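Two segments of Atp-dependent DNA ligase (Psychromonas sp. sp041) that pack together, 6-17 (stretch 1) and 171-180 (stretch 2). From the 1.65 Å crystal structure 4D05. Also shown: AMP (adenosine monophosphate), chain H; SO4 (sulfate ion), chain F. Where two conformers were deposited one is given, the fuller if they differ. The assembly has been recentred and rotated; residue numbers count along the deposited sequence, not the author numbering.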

# COMPACT_ATOMS: atom_id res chain seq x y z
N ILE A 6 -7.58 -11.99 -8.32
CA ILE A 6 -6.70 -11.69 -7.20
C ILE A 6 -7.37 -11.22 -5.90
O ILE A 6 -8.47 -10.62 -5.88
CB ILE A 6 -5.63 -10.70 -7.66
CG1 ILE A 6 -6.25 -9.39 -8.17
CG2 ILE A 6 -4.85 -11.35 -8.72
CD1 ILE A 6 -5.25 -8.29 -8.40
N GLN A 7 -6.68 -11.48 -4.79
CA GLN A 7 -7.16 -11.08 -3.46
C GLN A 7 -6.72 -9.70 -3.20
O GLN A 7 -5.58 -9.38 -3.55
CB GLN A 7 -6.52 -11.95 -2.38
CG GLN A 7 -6.98 -11.64 -0.98
CD GLN A 7 -6.70 -12.85 -0.09
OE1 GLN A 7 -7.58 -13.62 0.28
NE2 GLN A 7 -5.49 -13.04 0.20
N LEU A 8 -7.59 -8.89 -2.59
CA LEU A 8 -7.29 -7.52 -2.26
C LEU A 8 -7.30 -7.21 -0.74
O LEU A 8 -8.05 -7.80 0.07
CB LEU A 8 -8.26 -6.54 -2.94
CG LEU A 8 -8.55 -6.70 -4.44
CD1 LEU A 8 -9.55 -5.63 -4.80
CD2 LEU A 8 -7.27 -6.61 -5.33
N ALA A 9 -6.44 -6.27 -0.37
CA ALA A 9 -6.22 -5.97 1.05
C ALA A 9 -7.20 -4.94 1.57
O ALA A 9 -7.62 -4.01 0.85
CB ALA A 9 -4.83 -5.45 1.27
N THR A 10 -7.53 -5.10 2.85
CA THR A 10 -8.27 -4.08 3.63
C THR A 10 -7.34 -3.27 4.55
O THR A 10 -6.14 -3.48 4.52
CB THR A 10 -9.35 -4.74 4.48
OG1 THR A 10 -8.78 -5.78 5.29
CG2 THR A 10 -10.45 -5.32 3.56
N ASN A 11 -7.88 -2.33 5.34
CA ASN A 11 -7.02 -1.55 6.24
C ASN A 11 -6.79 -2.18 7.60
O ASN A 11 -7.64 -2.89 8.11
CB ASN A 11 -7.58 -0.15 6.46
CG ASN A 11 -7.42 0.71 5.25
OD1 ASN A 11 -6.55 0.47 4.42
ND2 ASN A 11 -8.26 1.72 5.14
N TYR A 12 -5.61 -1.92 8.15
CA TYR A 12 -5.27 -2.36 9.50
C TYR A 12 -6.37 -2.00 10.52
O TYR A 12 -6.97 -0.90 10.46
CB TYR A 12 -3.95 -1.70 9.91
CG TYR A 12 -3.53 -2.00 11.31
CD1 TYR A 12 -2.98 -3.23 11.64
CD2 TYR A 12 -3.69 -1.06 12.31
CE1 TYR A 12 -2.63 -3.53 12.91
CE2 TYR A 12 -3.35 -1.34 13.59
CZ TYR A 12 -2.79 -2.58 13.89
OH TYR A 12 -2.42 -2.86 15.16
N ARG A 13 -6.65 -2.94 11.40
CA ARG A 13 -7.60 -2.78 12.52
C ARG A 13 -6.89 -3.00 13.85
O ARG A 13 -6.18 -3.99 14.00
CB ARG A 13 -8.77 -3.76 12.35
CG ARG A 13 -9.54 -3.55 11.04
CD ARG A 13 -10.66 -4.59 10.82
NE ARG A 13 -10.14 -5.88 10.31
CZ ARG A 13 -10.02 -6.99 11.03
NH1 ARG A 13 -10.38 -7.01 12.32
NH2 ARG A 13 -9.53 -8.09 10.47
N GLN A 14 -7.08 -2.09 14.80
CA GLN A 14 -6.38 -2.13 16.09
C GLN A 14 -6.65 -3.36 16.92
O GLN A 14 -5.79 -3.79 17.71
CB GLN A 14 -6.77 -0.93 16.98
CG GLN A 14 -6.50 0.39 16.40
CD GLN A 14 -6.56 1.50 17.44
OE1 GLN A 14 -7.02 1.29 18.57
NE2 GLN A 14 -6.08 2.67 17.06
N ASP A 15 -7.84 -3.92 16.80
CA ASP A 15 -8.23 -4.94 17.76
C ASP A 15 -7.95 -6.36 17.28
O ASP A 15 -8.58 -7.31 17.72
CB ASP A 15 -9.70 -4.78 18.15
CG ASP A 15 -10.63 -5.17 17.06
OD1 ASP A 15 -10.23 -5.07 15.87
OD2 ASP A 15 -11.76 -5.60 17.38
N ILE A 16 -7.00 -6.53 16.39
CA ILE A 16 -6.63 -7.88 15.97
C ILE A 16 -5.71 -8.55 17.00
O ILE A 16 -5.12 -7.89 17.86
CB ILE A 16 -5.90 -7.85 14.63
CG1 ILE A 16 -4.65 -6.96 14.74
CG2 ILE A 16 -6.86 -7.34 13.54
CD1 ILE A 16 -3.78 -6.93 13.46
N ASP A 17 -5.56 -9.86 16.89
CA ASP A 17 -4.54 -10.56 17.64
C ASP A 17 -3.37 -10.64 16.68
O ASP A 17 -3.33 -11.50 15.80
CB ASP A 17 -5.02 -11.95 18.03
CG ASP A 17 -3.94 -12.81 18.66
OD1 ASP A 17 -2.75 -12.36 18.79
OD2 ASP A 17 -4.29 -13.96 18.98
N ASP A 171 -8.68 -10.64 6.15
CA ASP A 171 -7.53 -11.37 6.64
C ASP A 171 -6.22 -10.83 6.07
O ASP A 171 -5.15 -11.26 6.49
CB ASP A 171 -7.65 -12.81 6.28
CG ASP A 171 -8.67 -13.52 7.11
OD1 ASP A 171 -8.96 -13.08 8.25
OD2 ASP A 171 -9.19 -14.50 6.59
N LEU A 172 -6.30 -9.93 5.10
CA LEU A 172 -5.13 -9.31 4.51
C LEU A 172 -5.24 -7.81 4.72
O LEU A 172 -6.17 -7.20 4.21
CB LEU A 172 -5.07 -9.61 3.00
CG LEU A 172 -3.87 -9.05 2.25
CD1 LEU A 172 -2.55 -9.64 2.72
CD2 LEU A 172 -3.99 -9.22 0.73
N MSE A 173 -4.33 -7.23 5.48
CA MSE A 173 -4.42 -5.81 5.83
C MSE A 173 -3.16 -5.00 5.50
O MSE A 173 -2.05 -5.49 5.64
CB MSE A 173 -4.69 -5.67 7.32
CG MSE A 173 -6.04 -6.19 7.75
SE MSE A 173 -6.26 -6.18 9.69
CE MSE A 173 -5.22 -7.75 10.05
N LYS A 174 -3.38 -3.75 5.08
CA LYS A 174 -2.32 -2.79 4.83
C LYS A 174 -2.09 -2.02 6.10
O LYS A 174 -3.03 -1.58 6.72
CB LYS A 174 -2.72 -1.73 3.78
CG LYS A 174 -3.22 -2.27 2.51
CD LYS A 174 -3.77 -1.13 1.60
CE LYS A 174 -4.04 -1.68 0.25
NZ LYS A 174 -4.23 -0.60 -0.74
N LEU A 175 -0.83 -1.77 6.41
CA LEU A 175 -0.48 -0.89 7.54
C LEU A 175 0.54 0.14 7.08
O LEU A 175 1.71 -0.16 6.81
CB LEU A 175 0.06 -1.73 8.70
CG LEU A 175 0.65 -0.93 9.85
CD1 LEU A 175 -0.32 0.06 10.42
CD2 LEU A 175 1.12 -1.90 10.94
N LYS A 176 0.08 1.39 6.98
CA LYS A 176 0.99 2.50 6.69
C LYS A 176 0.90 3.46 7.86
O LYS A 176 -0.04 3.38 8.67
CB LYS A 176 0.61 3.19 5.37
CG LYS A 176 0.88 2.30 4.14
CD LYS A 176 0.61 2.99 2.82
CE LYS A 176 1.76 3.93 2.46
NZ LYS A 176 1.75 4.31 0.99
N LYS A 177 1.86 4.35 7.98
CA LYS A 177 1.82 5.33 9.06
C LYS A 177 0.63 6.23 9.01
O LYS A 177 0.08 6.63 10.05
CB LYS A 177 3.10 6.15 9.09
CG LYS A 177 4.20 5.40 9.83
CD LYS A 177 5.14 6.27 10.53
CE LYS A 177 6.21 5.44 11.23
NZ LYS A 177 7.29 6.34 11.68
N PHE A 178 0.20 6.54 7.80
CA PHE A 178 -0.96 7.35 7.62
C PHE A 178 -1.63 7.13 6.27
O PHE A 178 -1.11 6.45 5.37
CB PHE A 178 -0.58 8.83 7.76
CG PHE A 178 0.47 9.26 6.81
CD1 PHE A 178 0.15 9.58 5.51
CD2 PHE A 178 1.80 9.32 7.22
CE1 PHE A 178 1.15 9.98 4.61
CE2 PHE A 178 2.79 9.71 6.33
CZ PHE A 178 2.46 10.04 5.02
N GLU A 179 -2.82 7.72 6.19
CA GLU A 179 -3.67 7.78 5.02
C GLU A 179 -3.86 9.27 4.65
O GLU A 179 -3.78 10.15 5.50
CB GLU A 179 -5.07 7.19 5.37
CG GLU A 179 -5.07 5.73 5.91
CD GLU A 179 -6.47 5.27 6.38
OE1 GLU A 179 -7.39 5.24 5.51
OE2 GLU A 179 -6.65 4.98 7.61
N ASP A 180 -4.00 9.54 3.35
CA ASP A 180 -4.33 10.88 2.84
C ASP A 180 -5.70 10.80 2.12
O ASP A 180 -6.10 9.74 1.64
CB ASP A 180 -3.23 11.39 1.88
CG ASP A 180 -1.98 11.91 2.61
OD1 ASP A 180 -1.95 11.93 3.87
OD2 ASP A 180 -1.01 12.33 1.92
P AMP H . -0.65 0.10 -1.17
O1P AMP H . -1.85 0.76 -0.56
O2P AMP H . 0.08 0.62 -2.40
O5' AMP H . -1.00 -1.44 -1.32
C5' AMP H . 0.08 -2.24 -1.74
C4' AMP H . -0.45 -3.12 -2.83
O4' AMP H . 0.55 -4.01 -3.29
C3' AMP H . -1.56 -3.93 -2.24
O3' AMP H . -2.59 -3.89 -3.23
C2' AMP H . -0.98 -5.30 -2.07
O2' AMP H . -2.11 -6.09 -2.47
C1' AMP H . 0.33 -5.36 -2.92
N9 AMP H . 1.52 -5.69 -2.07
C8 AMP H . 2.73 -5.07 -1.96
N7 AMP H . 3.54 -5.65 -1.04
C5 AMP H . 2.84 -6.72 -0.59
C6 AMP H . 3.06 -7.74 0.43
N6 AMP H . 4.22 -7.78 1.09
N1 AMP H . 2.08 -8.64 0.60
C2 AMP H . 0.90 -8.58 -0.03
N3 AMP H . 0.61 -7.68 -0.95
C4 AMP H . 1.53 -6.73 -1.26
S SO4 F . -5.25 -2.16 -3.84
O1 SO4 F . -4.17 -1.19 -3.61
O2 SO4 F . -4.92 -3.06 -4.96
O3 SO4 F . -5.44 -3.01 -2.66
O4 SO4 F . -6.49 -1.44 -4.15
O HOH W 1 -8.59 -11.14 10.23

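The contact is a short parallel β pairing with side chains packed along it and beyond its end at Tyr12. Strand 8-11 runs beside the strand around Met173 and Lys174, their axes 56° apart and 4.4 Å at closest approach, so the alignment is local: two bridges, Thr10 with Met173 and Asn11 with Lys174, carry the register. Residues 157 or more apart in sequence meet here, and the contact buries 685 Å² counted over both sides.

Ile6 lies out of reach, and the contact begins at Gln7. Its CA-to-CB bond points toward stretch 2, and Gln7 NE2 comes to 4.1 Å from Leu172 CD2, a packing contact without a hydrogen bond. Leu8 turns its CA-to-CB bond away and offers mainly backbone. Ala9 turns back toward the partner, and its small side chain fits a close approach: CB sits 3.9 Å from Leu172 CG and 3.8 Å from Lys174 CG, the latter belonging to the aliphatic part of the lysine. Its backbone comes nearer still, with Ala9 CA 3.4 Å from Leu172 O in a CA-H...O contact.

Thr10 fixes the register. Its N donates to Leu172 O at 2.8 Å, and its O accepts from Lys174 N, also at 2.8 Å, both nearly straight. One residue thus bonds to the residues before and after Met173, the signature of a parallel bridge. The spacing brings Met173 CA to 3.2 Å from Thr10 O, a CA-H...O contact between the two stronger bonds. Thr10 and Met173 put their side chains on the same face of the sheet, where Thr10 OG1 lies 3.7 Å from Met173 CG.

Asn11 and Lys174 share the other face. Polar Asn11 ND2 approaches Glu179 OE1 at 3.6 Å, too far to be counted as a hydrogen bond. Lys174 extends past the strand pairing to use its charge on bound anions: NZ donates to AMP O1P at 2.7 Å and to sulfate O1 at 2.9 Å. The rule is economical: the stem packs on Ala9 while the ammonium group bonds to AMP and to a sulfate probably from the crystallisation liquor.

Tyr12 closes the ladder, its N donating to Lys174 O at 3.0 Å with a more bent geometry (143°). Its ring then gives Leu175 a surface: Leu175 CD1 lies over one face of the Tyr12 ring, 4.3 Å from its centroid, in a CH-π contact.

Beyond the strand, selenomethionine Met173 remains the main partner. Its SE lies 4.0 Å from Tyr12 CA and 3.7 Å from Arg13 N, and Arg13 brings the end of its side chain back so that NH2 is 3.9 Å from the same SE. That NH2 also reaches a water at 3.2 Å, a weak bond; the water donates to Asp171 OD1 at 2.8 Å, bridging the stretches. A type I turn from Arg13 to Ile16 carries Gln14 and Asp15 clear of the partner and returns Ile16 toward it, where Ile16 CD1 meets Met173 CE at 3.8 Å. Asp17 is out of reach again.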